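ASCH domain (Vibrio cholerae TMA 21, PDB 3S9X) is of unknown function but carries an ASCH domain of the PUA clan, whose members commonly bind RNA, so a role with nucleic acid is plausible. Local coordinates at residues Ser61-Trp65 against Glu135-Ile141; Glu55-Cys60 against Phe110-Glu116; Pro74-Gln80 against Ile92-Val98; Ala39-Asn45 against Thr83-Gly87. One frame throughout, in Å; residues are numbered along the deposited sequence. Where two conformers were deposited one is given.

Overall arrangement
Three contacts involve the mixed five-stranded sheet; contact 4 sets helix 41-52 against the turn of its hairpin. Contacts 1 and 2, whose centres lie about 21 Å apart, both use edge strand 58-62: contact 1 sets its end against helix 121-139 with leucine, isoleucine and aromatic rings, whereas contact 2 sets its start against helix 108-114 with a lysine-glutamate network. Contact 3 lies within the sheet and its approach loop, and rests on paired backbone bonds. Contact 4 is the surface contact, where one tryptophan covers the beginning of helix 41-52; it lies across the chain's centre from contact 3. Contacts 1 to 3 are partly buried, with the most buried residues in contact 2.

Contact 1 of 4, residues Ser61-Trp65 against Glu135-Ile141; sequences SLEYW and ECHELGI
L139 fills the middle of this contact, sharing its two methyl groups among L62, Y64 and W65. Its CD2 lies over the six-membered ring of W65, 4.0 Å from L139 CD2 to the ring centroid, a CH-pi contact over the face. Its CD1 turns to Y64, reaching Y64 CD2 obliquely at 3.9 Å. A chi1 of -170° carries the Y64 ring toward the helix end, where I141 covers one face: I141 CD1 stands 3.7 Å from the Y64 centroid and 13° off the normal. Beside these rings L62 CD1 rests against C136 SG at 3.9 Å, while M147 and L149 touch the same leucine.

The contact thus joins the end of edge strand 58-62 and the short helix that follows it to the last turn of helix 121-139. That helix closes in a Schellman motif at G140, whose positive phi lets I141 N bond back to C136 O and returns the chain so that I141 faces Y64.

Polar atoms flank the apolar group. Beyond the tyrosine, water 2 donates to L139 O at 2.6 Å and is hydrogen-bonded to Y64 OH. At the indole edge W65 NE1 donates to E135 OE1, 3.1 Å away, with an N-H...O angle of 171°; the oxygen lies in the ring plane but is approached from well above its own carboxylate plane. Water 1 donates to E135 OE1 at 2.6 Å and accepts from the backbone N of L62.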
# COMPACT_ATOMS: atom_id res chain seq x y z
N SER A 61 -5.81 -4.53 2.86
CA SER A 61 -5.27 -5.40 3.88
C SER A 61 -6.39 -5.86 4.81
O SER A 61 -7.45 -5.27 4.87
CB SER A 61 -4.24 -4.63 4.66
OG SER A 61 -4.71 -3.48 5.32
N LEU A 62 -6.14 -6.93 5.57
CA LEU A 62 -7.10 -7.41 6.53
C LEU A 62 -7.27 -6.46 7.67
O LEU A 62 -6.33 -6.03 8.31
CB LEU A 62 -6.73 -8.77 7.08
CG LEU A 62 -6.61 -9.95 6.10
CD1 LEU A 62 -5.98 -11.15 6.83
CD2 LEU A 62 -7.98 -10.31 5.54
N GLU A 63 -8.51 -6.11 7.96
CA GLU A 63 -8.79 -5.22 9.10
C GLU A 63 -8.35 -5.81 10.46
O GLU A 63 -7.99 -5.07 11.37
CB GLU A 63 -10.26 -4.89 9.13
CG GLU A 63 -10.55 -3.71 10.03
CD GLU A 63 -10.87 -4.05 11.42
OE1 GLU A 63 -11.22 -5.21 11.73
OE2 GLU A 63 -10.74 -3.12 12.24
N TYR A 64 -8.30 -7.12 10.54
CA TYR A 64 -7.88 -7.86 11.70
C TYR A 64 -6.56 -7.34 12.23
O TYR A 64 -6.33 -7.26 13.45
CB TYR A 64 -7.74 -9.34 11.35
CG TYR A 64 -7.55 -10.25 12.55
CD1 TYR A 64 -8.65 -10.84 13.17
CD2 TYR A 64 -6.31 -10.55 13.03
CE1 TYR A 64 -8.50 -11.69 14.22
CE2 TYR A 64 -6.14 -11.45 14.07
CZ TYR A 64 -7.26 -12.02 14.65
OH TYR A 64 -7.13 -12.88 15.72
N TRP A 65 -5.66 -6.92 11.33
CA TRP A 65 -4.35 -6.43 11.77
C TRP A 65 -4.47 -5.22 12.67
O TRP A 65 -3.61 -4.93 13.55
CB TRP A 65 -3.46 -6.04 10.58
CG TRP A 65 -2.95 -7.22 9.83
CD1 TRP A 65 -3.36 -7.64 8.62
CD2 TRP A 65 -1.95 -8.16 10.26
NE1 TRP A 65 -2.64 -8.73 8.23
CE2 TRP A 65 -1.75 -9.05 9.21
CE3 TRP A 65 -1.11 -8.26 11.40
CZ2 TRP A 65 -0.83 -10.10 9.27
CZ3 TRP A 65 -0.15 -9.29 11.45
CH2 TRP A 65 -0.02 -10.20 10.41
N GLU A 135 -1.76 -15.39 5.48
CA GLU A 135 -1.69 -14.48 6.65
C GLU A 135 -2.56 -14.99 7.77
O GLU A 135 -2.16 -15.01 8.88
CB GLU A 135 -2.10 -13.01 6.38
CG GLU A 135 -1.19 -12.24 5.53
CD GLU A 135 -1.51 -10.74 5.56
OE1 GLU A 135 -2.71 -10.43 5.60
OE2 GLU A 135 -0.56 -9.95 5.48
N CYS A 136 -3.77 -15.44 7.46
CA CYS A 136 -4.67 -15.90 8.46
C CYS A 136 -4.08 -17.12 9.21
O CYS A 136 -4.11 -17.18 10.46
CB CYS A 136 -6.01 -16.30 7.91
SG CYS A 136 -7.05 -14.82 7.57
N HIS A 137 -3.50 -18.06 8.48
CA HIS A 137 -2.89 -19.22 9.14
C HIS A 137 -1.86 -18.72 10.18
O HIS A 137 -1.82 -19.25 11.29
CB HIS A 137 -2.23 -20.18 8.14
CG HIS A 137 -1.62 -21.38 8.81
ND1 HIS A 137 -2.38 -22.43 9.26
CD2 HIS A 137 -0.36 -21.60 9.28
CE1 HIS A 137 -1.61 -23.32 9.86
NE2 HIS A 137 -0.37 -22.83 9.90
N GLU A 138 -0.96 -17.79 9.78
CA GLU A 138 0.03 -17.30 10.73
C GLU A 138 -0.59 -16.55 11.88
O GLU A 138 -0.04 -16.65 13.00
CB GLU A 138 1.10 -16.41 10.06
N LEU A 139 -1.74 -15.89 11.64
CA LEU A 139 -2.48 -15.23 12.72
C LEU A 139 -3.24 -16.19 13.64
O LEU A 139 -3.79 -15.78 14.66
CB LEU A 139 -3.46 -14.21 12.13
CG LEU A 139 -2.86 -12.95 11.44
CD1 LEU A 139 -3.89 -12.29 10.49
CD2 LEU A 139 -2.47 -12.07 12.63
N GLY A 140 -3.34 -17.45 13.22
CA GLY A 140 -4.04 -18.44 14.03
C GLY A 140 -5.55 -18.49 13.81
O GLY A 140 -6.26 -19.07 14.66
N ILE A 141 -5.98 -17.99 12.67
CA ILE A 141 -7.40 -17.98 12.28
C ILE A 141 -7.56 -18.54 10.86
O ILE A 141 -6.57 -18.74 10.16
CB ILE A 141 -8.03 -16.59 12.43
CG1 ILE A 141 -7.37 -15.58 11.49
CG2 ILE A 141 -7.80 -16.09 13.81
CD1 ILE A 141 -7.96 -14.16 11.53
O HOH W 1 -3.37 -8.00 5.07
O HOH W 2 -4.24 -13.64 16.12

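Contact 2 of 4, residues Glu55-Cys60 against Phe110-Glu116; sequences EKRASC and FAASEGE
A salt-bridge network of K56 with E114 and E116 fastens the chain entering strand 58-62 to the end of helix 108-114 and the residues just after it; the helix runs across the strand at 110°. The ammonium is gripped from several directions. K56 NZ lies 2.7 Å from E114 OE2, using the anti lone pair of that oxygen, and 2.8 Å from E116 OE2. It also donates to the helix-end carbonyl E114 O at 2.9 Å and weakly to A58 O. The lysine chain runs extended alongside E114 and bends only at its last torsion (chi4 77°), which turns NZ in among these acceptors.

One residue earlier in the helix S113 O accepts from R57 N at 2.8 Å with an N-H...O angle of 170°, so two carbonyls at the end of the helix are satisfied from the loop leading into the strand. After E114 the chain leaves helical geometry at G115, whose CA approaches E55 O at 3.3 Å. W124 NE1 of helix 121-139 holds the second carboxylate oxygen, E114 OE1. On the apolar flank F110 CE1 meets A58 CB at 3.7 Å, and the edge of the same ring, at F110 CZ, faces S59 O at 3.6 Å.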
# COMPACT_ATOMS: atom_id res chain seq x y z
N GLU A 55 -1.07 2.94 -12.90
CA GLU A 55 -1.98 1.83 -13.10
C GLU A 55 -2.52 1.18 -11.81
O GLU A 55 -3.62 0.67 -11.79
CB GLU A 55 -1.27 0.77 -13.94
CG GLU A 55 -0.99 1.10 -15.35
CD GLU A 55 -2.29 0.93 -16.10
OE1 GLU A 55 -2.73 -0.26 -16.37
OE2 GLU A 55 -2.88 1.99 -16.34
N LYS A 56 -1.74 1.24 -10.74
CA LYS A 56 -2.13 0.73 -9.44
C LYS A 56 -2.25 1.95 -8.55
O LYS A 56 -1.28 2.66 -8.34
CB LYS A 56 -1.14 -0.29 -8.88
CG LYS A 56 -1.43 -0.68 -7.41
CD LYS A 56 -0.69 -1.89 -6.94
CE LYS A 56 -1.27 -2.46 -5.67
NZ LYS A 56 -2.53 -3.21 -6.04
N ARG A 57 -3.49 2.17 -8.08
CA ARG A 57 -3.83 3.40 -7.33
C ARG A 57 -4.54 3.06 -6.02
O ARG A 57 -5.11 3.95 -5.36
CB ARG A 57 -4.73 4.29 -8.23
CG ARG A 57 -4.09 4.68 -9.55
CD ARG A 57 -5.04 5.58 -10.34
NE ARG A 57 -6.30 4.88 -10.67
CZ ARG A 57 -6.48 3.96 -11.62
NH1 ARG A 57 -7.69 3.40 -11.74
NH2 ARG A 57 -5.48 3.62 -12.46
N ALA A 58 -4.51 1.78 -5.62
CA ALA A 58 -5.22 1.34 -4.41
C ALA A 58 -4.58 0.04 -3.97
O ALA A 58 -3.88 -0.66 -4.72
CB ALA A 58 -6.70 1.15 -4.68
N SER A 59 -4.81 -0.28 -2.72
CA SER A 59 -4.40 -1.52 -2.09
C SER A 59 -5.32 -1.85 -0.95
O SER A 59 -6.10 -1.01 -0.55
CB SER A 59 -2.98 -1.41 -1.62
OG SER A 59 -2.81 -0.55 -0.53
N CYS A 60 -5.22 -3.07 -0.41
CA CYS A 60 -6.03 -3.42 0.72
C CYS A 60 -5.26 -4.39 1.66
O CYS A 60 -4.18 -4.92 1.33
CB CYS A 60 -7.33 -4.09 0.26
SG CYS A 60 -7.20 -5.67 -0.51
N PHE A 110 -12.97 -1.43 -7.70
CA PHE A 110 -11.84 -1.46 -6.79
C PHE A 110 -10.72 -2.36 -7.30
O PHE A 110 -9.56 -2.03 -7.29
CB PHE A 110 -12.27 -1.85 -5.37
CG PHE A 110 -11.14 -1.73 -4.41
CD1 PHE A 110 -10.80 -0.45 -3.88
CD2 PHE A 110 -10.39 -2.81 -4.01
CE1 PHE A 110 -9.73 -0.33 -3.08
CE2 PHE A 110 -9.30 -2.64 -3.23
CZ PHE A 110 -8.99 -1.40 -2.71
N ALA A 111 -11.09 -3.55 -7.80
CA ALA A 111 -10.14 -4.47 -8.38
C ALA A 111 -9.40 -3.74 -9.53
O ALA A 111 -8.18 -3.87 -9.65
CB ALA A 111 -10.81 -5.69 -8.90
N ALA A 112 -10.13 -2.99 -10.35
CA ALA A 112 -9.46 -2.27 -11.46
C ALA A 112 -8.49 -1.20 -10.96
O ALA A 112 -7.43 -1.02 -11.49
CB ALA A 112 -10.52 -1.69 -12.47
N SER A 113 -8.85 -0.49 -9.86
CA SER A 113 -7.99 0.50 -9.22
C SER A 113 -6.74 -0.13 -8.67
O SER A 113 -5.65 0.48 -8.67
CB SER A 113 -8.72 1.23 -8.09
OG SER A 113 -9.72 2.00 -8.68
N GLU A 114 -6.85 -1.35 -8.13
CA GLU A 114 -5.66 -2.06 -7.68
C GLU A 114 -4.74 -2.40 -8.85
O GLU A 114 -3.53 -2.53 -8.66
CB GLU A 114 -5.98 -3.30 -6.89
CG GLU A 114 -6.53 -3.07 -5.47
CD GLU A 114 -5.87 -3.95 -4.42
OE1 GLU A 114 -6.59 -4.59 -3.65
OE2 GLU A 114 -4.60 -4.01 -4.43
N GLY A 115 -5.29 -2.55 -10.05
CA GLY A 115 -4.55 -2.51 -11.31
C GLY A 115 -3.66 -3.65 -11.68
O GLY A 115 -2.84 -3.53 -12.59
N GLU A 116 -3.78 -4.79 -10.98
CA GLU A 116 -2.92 -5.97 -11.22
C GLU A 116 -3.53 -6.97 -12.21
O GLU A 116 -4.77 -7.01 -12.45
CB GLU A 116 -2.57 -6.63 -9.89
CG GLU A 116 -1.72 -5.76 -8.96
CD GLU A 116 -1.51 -6.43 -7.62
OE1 GLU A 116 -0.75 -7.41 -7.61
OE2 GLU A 116 -2.04 -5.91 -6.61
O HOH W 3 -5.92 0.66 -13.15
O HOH W 4 -8.58 4.90 -8.43
O HOH W 5 -3.85 -5.22 -2.17

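Contact 3 of 4, residues Pro74-Gln80 against Ile92-Val98; sequences PQVGHLQ and IIEITSV
A chi1 of 63° places CG1 of I93 between its own N and carbonyl carbon, beside the neighbouring strand, where I93 CG1 comes within 3.9 Å of Q80 CB; the extended Q80 chain carries its amide on toward D35 O. On the other sheet face L79 CD2 packs against the aliphatic start of E94, 3.8 Å from E94 CB.

These residues belong to the antiparallel hairpin of strands 79-83 and 89-102. Q80 and I93 form a hydrogen-bonded pair, with Q80 N to I93 O and I93 N to Q80 O both at 2.9 Å; L79 and E94 form a non-hydrogen-bonded pair. Beyond them the type II turn Q75-H78 is bonded to the same strand: I95 N donates to H78 O, and G77 N to I95 O at 2.8 Å with an angle of 171° at the hydrogen. I95 CB lies 3.4 Å from Q75 O, and in one of its two conformers I95 CD1 is 3.8 Å from H78 CB and also touches P74 CB. Farther along, P74 CG meets V98 CG1 at 3.9 Å, just past the classic beta bulge where T96 and S97 both face H153.

Backbone bonds therefore set the register here and apolar surface fills in beside them, while the polar ends of H78, Q80 and E94 bond outside the pairing, to S31 and S33, D35 O and Y29 respectively.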
# COMPACT_ATOMS: atom_id res chain seq x y z
N PRO A 74 -3.91 2.97 8.51
CA PRO A 74 -3.43 3.93 7.52
C PRO A 74 -4.18 5.25 7.60
O PRO A 74 -5.37 5.24 7.94
CB PRO A 74 -3.66 3.22 6.21
CG PRO A 74 -4.78 2.43 6.42
CD PRO A 74 -4.61 1.86 7.88
N GLN A 75 -3.49 6.34 7.32
CA GLN A 75 -4.03 7.68 7.42
C GLN A 75 -3.93 8.41 6.09
O GLN A 75 -2.90 8.37 5.41
CB GLN A 75 -3.15 8.58 8.35
CG GLN A 75 -3.29 8.51 9.72
CD GLN A 75 -2.15 9.16 10.47
OE1 GLN A 75 -1.52 10.24 10.10
NE2 GLN A 75 -1.87 8.56 11.61
N VAL A 76 -4.99 9.13 5.75
CA VAL A 76 -4.94 10.11 4.70
C VAL A 76 -3.74 11.04 4.90
O VAL A 76 -3.50 11.48 6.03
CB VAL A 76 -6.28 10.86 4.53
CG1 VAL A 76 -6.20 12.01 3.60
CG2 VAL A 76 -7.40 9.86 4.10
N GLY A 77 -3.00 11.29 3.82
CA GLY A 77 -1.86 12.19 3.86
C GLY A 77 -0.53 11.50 4.18
O GLY A 77 0.57 12.11 4.07
N HIS A 78 -0.56 10.22 4.58
CA HIS A 78 0.65 9.44 4.72
C HIS A 78 1.46 9.41 3.41
O HIS A 78 0.88 9.19 2.35
CB HIS A 78 0.26 8.00 5.13
CG HIS A 78 1.43 7.10 5.31
ND1 HIS A 78 2.12 6.99 6.50
CD2 HIS A 78 1.97 6.16 4.49
CE1 HIS A 78 3.07 6.08 6.37
NE2 HIS A 78 2.99 5.54 5.16
N LEU A 79 2.78 9.47 3.53
CA LEU A 79 3.68 9.25 2.42
C LEU A 79 4.44 7.93 2.61
O LEU A 79 5.02 7.67 3.63
CB LEU A 79 4.74 10.36 2.35
CG LEU A 79 4.24 11.74 2.01
CD1 LEU A 79 5.39 12.77 2.10
CD2 LEU A 79 3.65 11.75 0.60
N GLN A 80 4.41 7.14 1.55
CA GLN A 80 5.18 5.90 1.48
C GLN A 80 6.18 6.03 0.31
O GLN A 80 5.77 6.24 -0.85
CB GLN A 80 4.33 4.65 1.31
CG GLN A 80 5.11 3.40 1.13
CD GLN A 80 4.32 2.14 0.96
OE1 GLN A 80 3.13 2.10 1.30
NE2 GLN A 80 4.99 1.08 0.44
N ILE A 92 7.11 7.74 -4.75
CA ILE A 92 6.52 8.07 -3.47
C ILE A 92 5.00 8.24 -3.70
O ILE A 92 4.62 8.98 -4.62
CB ILE A 92 7.12 9.34 -2.80
CG1 ILE A 92 8.63 9.21 -2.74
CG2 ILE A 92 6.51 9.59 -1.42
CD1 ILE A 92 9.38 10.38 -2.10
N ILE A 93 4.21 7.64 -2.82
CA ILE A 93 2.78 7.75 -2.86
C ILE A 93 2.24 8.46 -1.65
O ILE A 93 2.88 8.42 -0.58
CB ILE A 93 2.09 6.42 -3.07
CG1 ILE A 93 2.36 5.44 -1.93
CG2 ILE A 93 2.39 5.81 -4.44
CD1 ILE A 93 1.64 4.11 -1.94
N GLU A 94 1.08 9.13 -1.81
CA GLU A 94 0.39 9.84 -0.72
C GLU A 94 -1.00 9.20 -0.66
O GLU A 94 -1.73 9.09 -1.67
CB GLU A 94 0.22 11.35 -1.04
CG GLU A 94 -0.44 12.09 0.11
CD GLU A 94 -0.45 13.56 -0.11
OE1 GLU A 94 0.48 14.13 -0.71
OE2 GLU A 94 -1.37 14.19 0.48
N ILE A 95 -1.36 8.74 0.53
CA ILE A 95 -2.69 8.19 0.77
C ILE A 95 -3.76 9.28 0.62
O ILE A 95 -3.65 10.31 1.26
CB ILE A 95 -2.76 7.51 2.14
CG1 ILE A 95 -1.80 6.31 2.17
CG2 ILE A 95 -4.26 7.13 2.48
CD1 ILE A 95 -1.83 5.39 3.41
N THR A 96 -4.82 8.98 -0.15
CA THR A 96 -5.87 9.93 -0.42
C THR A 96 -7.23 9.54 0.21
O THR A 96 -8.02 10.43 0.48
CB THR A 96 -6.06 10.18 -1.95
OG1 THR A 96 -6.35 8.92 -2.49
CG2 THR A 96 -4.77 10.79 -2.58
N SER A 97 -7.43 8.28 0.57
CA SER A 97 -8.64 7.83 1.24
C SER A 97 -8.45 6.50 1.88
O SER A 97 -7.61 5.71 1.45
CB SER A 97 -9.83 7.76 0.29
OG SER A 97 -9.74 6.74 -0.64
N VAL A 98 -9.21 6.25 2.93
CA VAL A 98 -9.20 4.99 3.71
C VAL A 98 -10.65 4.63 4.04
O VAL A 98 -11.45 5.50 4.41
CB VAL A 98 -8.38 5.13 4.98
CG1 VAL A 98 -8.40 3.84 5.79
CG2 VAL A 98 -6.97 5.50 4.68

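Contact 4 of 4, residues Ala39-Asn45 against Thr83-Gly87; sequences ADEYNAN and TNWDG
N45 OD1 accepts the backbone N-H of W85 at 2.8 Å, in the amide carbonyl plane and nearly straight, with an N-H...O angle of 171°. This bond fixes the type I turn from N84 to G87, which leads from strand 79-83 to strand 89-102, against the first turns of helix 41-52. W85 carries most of the rest. With its CG anti to the backbone N (chi1 -179°), the indole is thrown across the helix start and lies with one face on its backbone. E41 CB stands 3.5 Å from the centroid of the five-membered ring and 5° off the normal, a CH-pi contact over the face. The six-membered ring extends over the residues before the helix, with W85 CZ3 3.6 Å from the carbonyl carbon of D40. A44 CB approaches W85 CE3 obliquely at 4.0 Å, and the ring of Y36 also meets the indole.

The helix start is itself secured by D40, the N-cap, whose OD2 accepts from N43 N at 2.9 Å. Along the solvent side E41 runs extended past the indole and brings its OE2 to 4.1 Å from D86 OD2. Two like charges this close would probably repel, and waters 6 and 7 lie between them; N45 ND2 donates to water 6. N84 O accepts two donors, G87 N, which closes the turn, and T83 OG1. Farther down the helix, water 8 donates to A44 O and to T83 O, with each oxygen 2.8 Å from the water.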
# COMPACT_ATOMS: atom_id res chain seq x y z
N ALA A 39 4.41 -9.89 -1.36
CA ALA A 39 5.26 -10.77 -0.55
C ALA A 39 6.23 -11.59 -1.37
O ALA A 39 6.84 -12.49 -0.84
CB ALA A 39 4.36 -11.70 0.34
N ASP A 40 6.38 -11.25 -2.64
CA ASP A 40 7.37 -11.94 -3.47
C ASP A 40 8.00 -10.96 -4.45
O ASP A 40 7.40 -9.93 -4.72
CB ASP A 40 6.75 -13.15 -4.21
CG ASP A 40 5.71 -12.74 -5.26
OD1 ASP A 40 4.47 -12.61 -4.94
OD2 ASP A 40 6.07 -12.42 -6.38
N GLU A 41 9.18 -11.26 -4.93
CA GLU A 41 9.94 -10.37 -5.76
C GLU A 41 9.23 -9.99 -7.06
O GLU A 41 9.19 -8.82 -7.43
CB GLU A 41 11.31 -11.02 -6.03
CG GLU A 41 12.20 -10.23 -6.95
CD GLU A 41 13.60 -10.77 -7.04
OE1 GLU A 41 13.79 -11.99 -6.80
OE2 GLU A 41 14.50 -10.08 -7.46
N TYR A 42 8.69 -10.98 -7.74
CA TYR A 42 8.10 -10.73 -9.02
C TYR A 42 6.98 -9.72 -8.86
O TYR A 42 6.90 -8.74 -9.60
CB TYR A 42 7.54 -12.06 -9.58
CG TYR A 42 6.64 -11.86 -10.73
CD1 TYR A 42 7.13 -11.67 -11.98
CD2 TYR A 42 5.28 -11.75 -10.52
CE1 TYR A 42 6.24 -11.37 -13.07
CE2 TYR A 42 4.43 -11.47 -11.53
CZ TYR A 42 4.88 -11.28 -12.77
OH TYR A 42 3.96 -10.94 -13.75
N ASN A 43 6.05 -9.98 -7.92
CA ASN A 43 4.90 -9.07 -7.74
C ASN A 43 5.34 -7.74 -7.11
O ASN A 43 4.79 -6.72 -7.49
CB ASN A 43 3.80 -9.72 -6.93
CG ASN A 43 3.06 -10.78 -7.72
OD1 ASN A 43 3.06 -11.96 -7.36
ND2 ASN A 43 2.46 -10.37 -8.76
N ALA A 44 6.34 -7.73 -6.21
CA ALA A 44 6.81 -6.46 -5.62
C ALA A 44 7.28 -5.52 -6.72
O ALA A 44 6.99 -4.35 -6.75
CB ALA A 44 7.91 -6.68 -4.63
N ASN A 45 8.02 -6.09 -7.69
CA ASN A 45 8.63 -5.24 -8.70
C ASN A 45 7.60 -4.80 -9.71
O ASN A 45 7.63 -3.64 -10.19
CB ASN A 45 9.84 -5.93 -9.33
CG ASN A 45 11.00 -6.11 -8.31
OD1 ASN A 45 10.93 -5.53 -7.25
ND2 ASN A 45 12.00 -6.93 -8.63
N THR A 83 9.41 1.07 -2.67
CA THR A 83 10.63 0.48 -3.18
C THR A 83 10.32 -0.78 -3.99
O THR A 83 9.19 -1.33 -3.92
CB THR A 83 11.59 0.11 -2.06
OG1 THR A 83 11.16 -1.05 -1.38
CG2 THR A 83 11.77 1.26 -1.02
N ASN A 84 11.30 -1.22 -4.74
CA ASN A 84 11.26 -2.54 -5.27
C ASN A 84 11.67 -3.56 -4.23
O ASN A 84 11.88 -3.24 -3.06
CB ASN A 84 12.03 -2.63 -6.60
CG ASN A 84 13.54 -2.56 -6.44
OD1 ASN A 84 14.07 -2.60 -5.32
ND2 ASN A 84 14.21 -2.39 -7.58
N TRP A 85 11.73 -4.83 -4.61
CA TRP A 85 12.06 -5.90 -3.69
C TRP A 85 13.35 -5.67 -2.93
O TRP A 85 13.44 -6.08 -1.78
CB TRP A 85 12.09 -7.22 -4.48
CG TRP A 85 12.40 -8.47 -3.71
CD1 TRP A 85 13.55 -9.16 -3.75
CD2 TRP A 85 11.55 -9.18 -2.81
NE1 TRP A 85 13.46 -10.33 -2.98
CE2 TRP A 85 12.22 -10.34 -2.40
CE3 TRP A 85 10.23 -8.96 -2.33
CZ2 TRP A 85 11.68 -11.25 -1.54
CZ3 TRP A 85 9.68 -9.93 -1.46
CH2 TRP A 85 10.40 -11.07 -1.13
N ASP A 86 14.30 -5.11 -3.66
CA ASP A 86 15.62 -4.85 -3.17
C ASP A 86 15.85 -3.49 -2.49
O ASP A 86 16.99 -3.17 -2.18
CB ASP A 86 16.59 -5.10 -4.30
CG ASP A 86 16.81 -6.61 -4.49
OD1 ASP A 86 17.36 -7.24 -3.52
OD2 ASP A 86 16.55 -7.11 -5.58
N GLY A 87 14.74 -2.84 -2.22
CA GLY A 87 14.80 -1.60 -1.47
C GLY A 87 15.16 -0.35 -2.27
O GLY A 87 15.36 0.71 -1.66
O HOH W 6 14.50 -7.39 -7.20
O HOH W 7 17.58 -8.93 -7.27
O HOH W 8 6.75 -2.68 -4.50